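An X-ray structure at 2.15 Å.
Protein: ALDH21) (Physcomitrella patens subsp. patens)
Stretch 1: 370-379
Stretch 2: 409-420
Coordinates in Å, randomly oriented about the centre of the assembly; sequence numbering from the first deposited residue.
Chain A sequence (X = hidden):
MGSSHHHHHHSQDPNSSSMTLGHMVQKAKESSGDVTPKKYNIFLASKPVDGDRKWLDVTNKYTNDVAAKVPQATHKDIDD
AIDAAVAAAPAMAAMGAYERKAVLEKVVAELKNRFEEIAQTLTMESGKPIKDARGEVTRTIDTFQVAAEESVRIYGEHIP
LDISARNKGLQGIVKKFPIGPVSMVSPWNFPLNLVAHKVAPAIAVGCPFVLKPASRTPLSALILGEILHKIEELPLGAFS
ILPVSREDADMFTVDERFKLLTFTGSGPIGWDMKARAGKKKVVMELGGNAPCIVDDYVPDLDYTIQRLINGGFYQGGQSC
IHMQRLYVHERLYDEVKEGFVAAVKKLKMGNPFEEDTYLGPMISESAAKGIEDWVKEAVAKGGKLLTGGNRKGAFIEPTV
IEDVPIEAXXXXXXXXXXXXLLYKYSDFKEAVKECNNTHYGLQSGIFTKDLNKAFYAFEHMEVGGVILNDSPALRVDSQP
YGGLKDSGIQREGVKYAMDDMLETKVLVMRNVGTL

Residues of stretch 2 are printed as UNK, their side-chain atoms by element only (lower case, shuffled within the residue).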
ATOM      1  N   GLY A 370      40.910 -24.450   7.849  1.00 35.96           N
ATOM      2  CA  GLY A 370      39.747 -25.040   7.191  1.00 35.08           C
ATOM      3  C   GLY A 370      39.638 -24.613   5.739  1.00 38.83           C
ATOM      4  O   GLY A 370      39.416 -25.452   4.863  1.00 37.78           O
ATOM      5  N   ILE A 371      39.823 -23.301   5.473  1.00 35.75           N
ATOM      6  CA  ILE A 371      39.796 -22.710   4.120  1.00 34.24           C
ATOM      7  C   ILE A 371      40.961 -23.286   3.280  1.00 36.57           C
ATOM      8  O   ILE A 371      40.746 -23.742   2.160  1.00 35.18           O
ATOM      9  CB  ILE A 371      39.795 -21.156   4.181  1.00 35.86           C
ATOM     10  CG1 ILE A 371      38.485 -20.631   4.799  1.00 35.43           C
ATOM     11  CG2 ILE A 371      40.029 -20.552   2.791  1.00 35.30           C
ATOM     12  CD1 ILE A 371      38.609 -19.281   5.562  1.00 36.47           C
ATOM     13  N   GLU A 372      42.180 -23.298   3.855  1.00 33.92           N
ATOM     14  CA  GLU A 372      43.391 -23.859   3.255  1.00 34.62           C
ATOM     15  C   GLU A 372      43.176 -25.344   2.849  1.00 38.27           C
ATOM     16  O   GLU A 372      43.598 -25.744   1.757  1.00 36.82           O
ATOM     17  CB  GLU A 372      44.568 -23.734   4.247  1.00 36.43           C
ATOM     18  CG  GLU A 372      45.925 -24.092   3.657  1.00 44.18           C
ATOM     19  CD  GLU A 372      47.041 -24.338   4.654  1.00 65.58           C
ATOM     20  OE1 GLU A 372      46.760 -24.458   5.868  1.00 57.26           O
ATOM     21  OE2 GLU A 372      48.207 -24.423   4.212  1.00 64.53           O
ATOM     22  N   ASP A 373      42.506 -26.140   3.721  1.00 35.23           N
ATOM     23  CA  ASP A 373      42.209 -27.552   3.452  1.00 35.88           C
ATOM     24  C   ASP A 373      41.292 -27.683   2.234  1.00 38.13           C
ATOM     25  O   ASP A 373      41.536 -28.520   1.363  1.00 35.85           O
ATOM     26  CB  ASP A 373      41.540 -28.226   4.675  1.00 38.15           C
ATOM     27  CG  ASP A 373      42.393 -28.421   5.914  1.00 52.86           C
ATOM     28  OD1 ASP A 373      43.648 -28.385   5.794  1.00 54.55           O
ATOM     29  OD2 ASP A 373      41.808 -28.615   7.012  1.00 59.24           O
ATOM     30  N   TRP A 374      40.231 -26.847   2.177  1.00 35.76           N
ATOM     31  CA  TRP A 374      39.279 -26.852   1.069  1.00 36.07           C
ATOM     32  C   TRP A 374      39.922 -26.410  -0.232  1.00 38.35           C
ATOM     33  O   TRP A 374      39.583 -26.959  -1.273  1.00 38.36           O
ATOM     34  CB  TRP A 374      38.010 -26.059   1.403  1.00 34.94           C
ATOM     35  CG  TRP A 374      37.097 -26.773   2.359  1.00 36.65           C
ATOM     36  CD1 TRP A 374      37.365 -27.916   3.062  1.00 39.95           C
ATOM     37  CD2 TRP A 374      35.769 -26.382   2.720  1.00 36.47           C
ATOM     38  NE1 TRP A 374      36.286 -28.258   3.839  1.00 39.22           N
ATOM     39  CE2 TRP A 374      35.291 -27.332   3.654  1.00 40.25           C
ATOM     40  CE3 TRP A 374      34.937 -25.299   2.367  1.00 37.46           C
ATOM     41  CZ2 TRP A 374      34.004 -27.265   4.197  1.00 39.07           C
ATOM     42  CZ3 TRP A 374      33.671 -25.225   2.924  1.00 38.28           C
ATOM     43  CH2 TRP A 374      33.225 -26.186   3.843  1.00 39.04           C
ATOM     44  N   VAL A 375      40.893 -25.476  -0.174  1.00 33.97           N
ATOM     45  CA  VAL A 375      41.638 -25.027  -1.359  1.00 33.72           C
ATOM     46  C   VAL A 375      42.488 -26.205  -1.892  1.00 39.81           C
ATOM     47  O   VAL A 375      42.436 -26.499  -3.096  1.00 40.50           O
ATOM     48  CB  VAL A 375      42.465 -23.735  -1.084  1.00 37.20           C
ATOM     49  CG1 VAL A 375      43.503 -23.473  -2.175  1.00 37.24           C
ATOM     50  CG2 VAL A 375      41.554 -22.520  -0.898  1.00 36.22           C
ATOM     51  N   LYS A 376      43.243 -26.888  -0.994  1.00 36.34           N
ATOM     52  CA  LYS A 376      44.077 -28.037  -1.359  1.00 37.34           C
ATOM     53  C   LYS A 376      43.216 -29.171  -1.940  1.00 41.15           C
ATOM     54  O   LYS A 376      43.563 -29.732  -2.977  1.00 41.62           O
ATOM     55  CB  LYS A 376      44.922 -28.537  -0.168  1.00 39.94           C
ATOM     56  CG  LYS A 376      46.062 -27.599   0.220  1.00 52.38           C
ATOM     57  CD  LYS A 376      47.064 -28.276   1.127  1.00 63.99           C
ATOM     58  CE  LYS A 376      47.563 -27.411   2.257  1.00 79.31           C
ATOM     59  NZ  LYS A 376      46.687 -27.530   3.463  1.00 86.50           N
ATOM     60  N   GLU A 377      42.064 -29.450  -1.310  1.00 36.41           N
ATOM     61  CA  GLU A 377      41.127 -30.468  -1.774  1.00 36.91           C
ATOM     62  C   GLU A 377      40.589 -30.129  -3.180  1.00 42.52           C
ATOM     63  O   GLU A 377      40.506 -31.023  -4.020  1.00 42.96           O
ATOM     64  CB  GLU A 377      39.985 -30.639  -0.766  1.00 38.03           C
ATOM     65  CG  GLU A 377      38.997 -31.748  -1.099  1.00 55.75           C
ATOM     66  CD  GLU A 377      37.550 -31.474  -0.729  1.00 88.84           C
ATOM     67  OE1 GLU A 377      37.307 -30.628   0.163  1.00 96.08           O
ATOM     68  OE2 GLU A 377      36.657 -32.125  -1.316  1.00 86.90           O
ATOM     69  N   ALA A 378      40.260 -28.837  -3.436  1.00 39.15           N
ATOM     70  CA  ALA A 378      39.758 -28.350  -4.725  1.00 37.88           C
ATOM     71  C   ALA A 378      40.782 -28.591  -5.836  1.00 44.64           C
ATOM     72  O   ALA A 378      40.402 -29.067  -6.910  1.00 43.32           O
ATOM     73  CB  ALA A 378      39.400 -26.871  -4.635  1.00 36.88           C
ATOM     74  N   VAL A 379      42.082 -28.307  -5.557  1.00 43.81           N
ATOM     75  CA  VAL A 379      43.170 -28.506  -6.506  1.00 45.46           C
ATOM     76  C   VAL A 379      43.438 -30.024  -6.718  1.00 48.23           C
ATOM     77  O   VAL A 379      43.683 -30.437  -7.853  1.00 48.16           O
ATOM     78  CB  VAL A 379      44.464 -27.677  -6.212  1.00 51.28           C
ATOM     79  CG1 VAL A 379      44.167 -26.191  -5.964  1.00 49.75           C
ATOM     80  CG2 VAL A 379      45.320 -28.269  -5.105  1.00 52.26           C
ATOM     81  N   UNK A 409      34.347 -29.659  -1.645  1.00 38.01           N
ATOM     82  CA  UNK A 409      33.732 -28.860  -0.573  1.00 36.69           C
ATOM     83  C   UNK A 409      33.714 -27.370  -0.882  1.00 39.78           C
ATOM     84  O   UNK A 409      32.746 -26.694  -0.521  1.00 39.03           O
ATOM     85  o   UNK A 409      32.857 -30.713   1.557  1.00 45.69           O
ATOM     86  c   UNK A 409      34.423 -29.093   0.760  1.00 33.43           C
ATOM     87  n   UNK A 409      35.025 -31.106   1.915  1.00 44.36           N
ATOM     88  c   UNK A 409      34.035 -30.376   1.430  1.00 50.70           C
ATOM     89  N   UNK A 410      34.773 -26.867  -1.561  1.00 36.13           N
ATOM     90  CA  UNK A 410      34.905 -25.465  -1.966  1.00 35.22           C
ATOM     91  C   UNK A 410      33.764 -25.069  -2.921  1.00 38.18           C
ATOM     92  O   UNK A 410      33.339 -23.921  -2.893  1.00 37.70           O
ATOM     93  c   UNK A 410      36.258 -25.227  -2.620  1.00 36.17           C
ATOM     94  N   UNK A 411      33.237 -26.027  -3.709  1.00 34.25           N
ATOM     95  CA  UNK A 411      32.138 -25.782  -4.642  1.00 33.94           C
ATOM     96  C   UNK A 411      30.746 -26.007  -4.012  1.00 38.23           C
ATOM     97  O   UNK A 411      29.839 -25.200  -4.214  1.00 37.86           O
ATOM     98  n   UNK A 411      27.374 -25.323  -8.859  1.00 33.45           N
ATOM     99  n   UNK A 411      29.607 -25.170  -8.311  1.00 35.93           N
ATOM    100  c   UNK A 411      31.180 -26.554  -6.966  1.00 32.28           C
ATOM    101  c   UNK A 411      32.337 -26.604  -5.942  1.00 31.86           C
ATOM    102  c   UNK A 411      28.330 -25.278  -7.944  1.00 45.58           C
ATOM    103  n   UNK A 411      28.004 -25.335  -6.661  1.00 30.00           N
ATOM    104  c   UNK A 411      30.748 -25.143  -7.390  1.00 29.47           C
ATOM    105  N   UNK A 412      30.596 -27.088  -3.247  1.00 35.38           N
ATOM    106  CA  UNK A 412      29.353 -27.520  -2.611  1.00 34.66           C
ATOM    107  C   UNK A 412      28.941 -26.668  -1.395  1.00 39.56           C
ATOM    108  O   UNK A 412      27.748 -26.392  -1.209  1.00 38.72           O
ATOM    109  n   UNK A 412      29.893 -31.543   0.490  1.00 89.85           N
ATOM    110  c   UNK A 412      28.296 -29.692  -1.586  1.00 51.72           C
ATOM    111  c   UNK A 412      29.499 -29.011  -2.241  1.00 37.17           C
ATOM    112  c   UNK A 412      28.437 -31.233  -1.536  1.00 63.84           C
ATOM    113  c   UNK A 412      29.740 -31.790  -0.971  1.00 81.25           C
ATOM    114  N   UNK A 413      29.916 -26.271  -0.563  1.00 34.92           N
ATOM    115  CA  UNK A 413      29.647 -25.552   0.684  1.00 32.79           C
ATOM    116  C   UNK A 413      30.093 -24.099   0.664  1.00 36.91           C
ATOM    117  O   UNK A 413      30.884 -23.694  -0.190  1.00 36.71           O
ATOM    118  c   UNK A 413      28.781 -28.293   2.167  1.00 65.63           C
ATOM    119  c   UNK A 413      30.188 -27.770   1.954  1.00 42.11           C
ATOM    120  c   UNK A 413      30.351 -26.261   1.872  1.00 33.83           C
ATOM    121  o   UNK A 413      27.933 -27.558   2.725  1.00 54.86           O
ATOM    122  o   UNK A 413      28.532 -29.459   1.787  1.00 73.45           O
ATOM    123  N   UNK A 414      29.622 -23.339   1.664  1.00 32.40           N
ATOM    124  CA  UNK A 414      29.998 -21.956   1.907  1.00 31.84           C
ATOM    125  C   UNK A 414      31.438 -21.978   2.420  1.00 37.06           C
ATOM    126  O   UNK A 414      31.720 -22.602   3.446  1.00 37.29           O
ATOM    127  c   UNK A 414      29.062 -21.336   2.965  1.00 31.96           C
ATOM    128  o   UNK A 414      27.916 -18.110   3.884  1.00 30.81           O
ATOM    129  c   UNK A 414      29.406 -19.891   3.323  1.00 32.43           C
ATOM    130  c   UNK A 414      28.378 -19.226   4.215  1.00 37.68           C
ATOM    131  o   UNK A 414      28.038 -19.823   5.257  1.00 38.64           O
ATOM    132  N   UNK A 415      32.355 -21.349   1.683  1.00 34.41           N
ATOM    133  CA  UNK A 415      33.758 -21.323   2.080  1.00 34.15           C
ATOM    134  C   UNK A 415      33.991 -20.241   3.185  1.00 35.16           C
ATOM    135  O   UNK A 415      34.781 -20.473   4.095  1.00 32.41           O
ATOM    136  c   UNK A 415      36.145 -21.622   1.195  1.00 40.12           C
ATOM    137  c   UNK A 415      36.932 -22.381   0.008  1.00 51.52           C
ATOM    138  c   UNK A 415      34.645 -19.852   0.165  1.00 40.51           C
ATOM    139  c   UNK A 415      34.701 -21.221   0.844  1.00 38.40           C
ATOM    140  N   UNK A 416      33.272 -19.089   3.119  1.00 32.31           N
ATOM    141  CA  UNK A 416      33.398 -17.986   4.091  1.00 32.69           C
ATOM    142  C   UNK A 416      34.894 -17.547   4.245  1.00 37.08           C
ATOM    143  O   UNK A 416      35.422 -17.417   5.355  1.00 36.97           O
ATOM    144  c   UNK A 416      29.857 -16.032   6.218  1.00 38.89           C
ATOM    145  c   UNK A 416      32.745 -18.395   5.439  1.00 34.37           C
ATOM    146  c   UNK A 416      31.901 -17.342   6.106  1.00 35.85           C
ATOM    147  c   UNK A 416      30.291 -15.438   7.390  1.00 38.38           C
ATOM    148  c   UNK A 416      32.314 -16.747   7.299  1.00 38.58           C
ATOM    149  c   UNK A 416      30.663 -16.980   5.575  1.00 38.28           C
ATOM    150  c   UNK A 416      31.509 -15.786   7.936  1.00 40.75           C
ATOM    151  N   UNK A 417      35.557 -17.371   3.102  1.00 34.23           N
ATOM    152  CA  UNK A 417      36.969 -17.014   3.007  1.00 33.61           C
ATOM    153  C   UNK A 417      37.281 -16.305   1.707  1.00 35.18           C
ATOM    154  O   UNK A 417      36.405 -16.216   0.834  1.00 33.12           O
ATOM    155  N   UNK A 418      38.517 -15.776   1.528  1.00 30.47           N
ATOM    156  CA  UNK A 418      38.792 -15.004   0.299  1.00 29.61           C
ATOM    157  C   UNK A 418      39.125 -15.916  -0.881  1.00 32.43           C
ATOM    158  O   UNK A 418      40.252 -15.926  -1.380  1.00 33.62           O
ATOM    159  c   UNK A 418      39.935 -14.068   0.725  1.00 31.19           C
ATOM    160  c   UNK A 418      40.682 -14.854   1.774  1.00 35.41           C
ATOM    161  c   UNK A 418      39.683 -15.775   2.445  1.00 31.00           C
ATOM    162  N   UNK A 419      38.130 -16.715  -1.298  1.00 26.63           N
ATOM    163  CA  UNK A 419      38.248 -17.718  -2.352  1.00 25.23           C
ATOM    164  C   UNK A 419      37.147 -17.549  -3.368  1.00 28.99           C
ATOM    165  O   UNK A 419      35.971 -17.518  -2.993  1.00 28.23           O
ATOM    166  c   UNK A 419      39.282 -19.328  -0.658  1.00 26.54           C
ATOM    167  c   UNK A 419      38.298 -19.186  -1.808  1.00 27.45           C
ATOM    168  c   UNK A 419      38.648 -20.178  -2.926  1.00 27.54           C
ATOM    169  N   UNK A 420      37.534 -17.473  -4.657  1.00 26.82           N
ATOM    170  CA  UNK A 420      36.617 -17.348  -5.791  1.00 27.26           C
ATOM    171  C   UNK A 420      36.805 -18.515  -6.756  1.00 32.07           C
ATOM    172  O   UNK A 420      37.925 -18.797  -7.183  1.00 30.96           O
ATOM    173  c   UNK A 420      36.733 -15.978  -6.517  1.00 31.00           C
ATOM    174  c   UNK A 420      36.432 -14.824  -5.566  1.00 30.11           C
ATOM    175  c   UNK A 420      35.816 -15.911  -7.743  1.00 30.27           C
TER
HETATM  176  O   HOH W   1      37.427 -28.328  -1.914  1.00 34.03           O

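Position 409 opens the second stretch in a short helix. Its side chain has two carbons, the second carrying one oxygen and one nitrogen, an amide on a one-carbon stem. Its CB lies over the face of the Trp-374 indole, 3.5 Å from the centroid of the five-membered ring and 12° off the ring normal, a CH-pi contact, and its side-chain nitrogen reaches Glu-377. The residue is Asn-409. ND2 of Asn-409 donates a hydrogen bond to Glu-377 OE1 at 2.9 Å, while the backbone N of Asn-409 makes a weak one to Glu-377 OE2 at 3.4 Å.

Position 410 has a single side-chain carbon. This CB sits 4.1 Å from Ala-378 CB and 4.0 Å from Trp-374 O, and its CA lies 5.5 Å from Trp-374 CA, the closest CA approach of the two stretches. The residue is Ala-410. Water 1 accepts from Ala-410 N (3.1 Å from the water O) and donates to Trp-374 O (2.6 Å from the water O), bridging the two helices.

At position 411, three carbons lead to a nitrogen and then to a carbon bearing two more nitrogens, a guanidinium. Its end leads away from stretch 1. This is Arg-411, whose terminal nitrogens are hydrogen-bonded elsewhere in the structure.

Position 412 carries four carbons in a row ending in nitrogen and touches nothing on stretch 1. It is Lys-412, and its NZ donates to Asn-409 OD1 at 3.3 Å.

Position 413, the first residue to leave helical geometry, has three carbons, the third with two oxygens. Its CB is 3.5 Å from Trp-374 CH2, whereas the carboxylate turns away. This is Glu-413, and its OE2 forms a salt bridge with Lys-412 NZ at 2.8 Å.

Position 414 has the same atom set, but in an extended conformation with CB pointing away. Its contact is made by the backbone: O lies at the edge of the indole, 3.3 Å from Trp-374 CZ3. It is Glu-414.

Position 415 has four carbons, forked at the first with one arm two carbons long, and they pack against Trp-374 and Ile-371. This is Ile-415; its CG1 lies 4.0 Å from Trp-374 CE3 and 4.3 Å from Ile-371 CG2.

Position 416 has one carbon followed by a six-carbon ring. The ring leads away from stretch 1, leaving the backbone O 3.7 Å from Ile-371 CD1. It is Phe-416.

Position 417 has no side-chain atoms. Its CA is 3.8 Å from Ile-371 CD1; an ideal CB would come within 2.7 Å of Ile-371 CD1. It is Gly-417.

At position 418, three carbons close a ring onto the backbone N, with no close contact here: Pro-418.

Position 419 has one carbon bearing two others, packed against Ile-371 and Val-375. It is Val-419, its CG2 3.7 Å from Ile-371 CG2 and 3.9 Å from Val-375 CG2. Position 420 has the same branched trio, out of reach of stretch 1, and is Val-420.

The contact runs from apolar to polar. Ile-371 and Val-375 pack on Val-419; Ile-415 lies against both Ile-371 and the indole, linking this patch to Trp-374. Asn-409 then ties the indole to the polar end, offering CB to the ring face and ND2 to Glu-377 OE1.

Stretch 2 409-420: NARKEEIFGPVV
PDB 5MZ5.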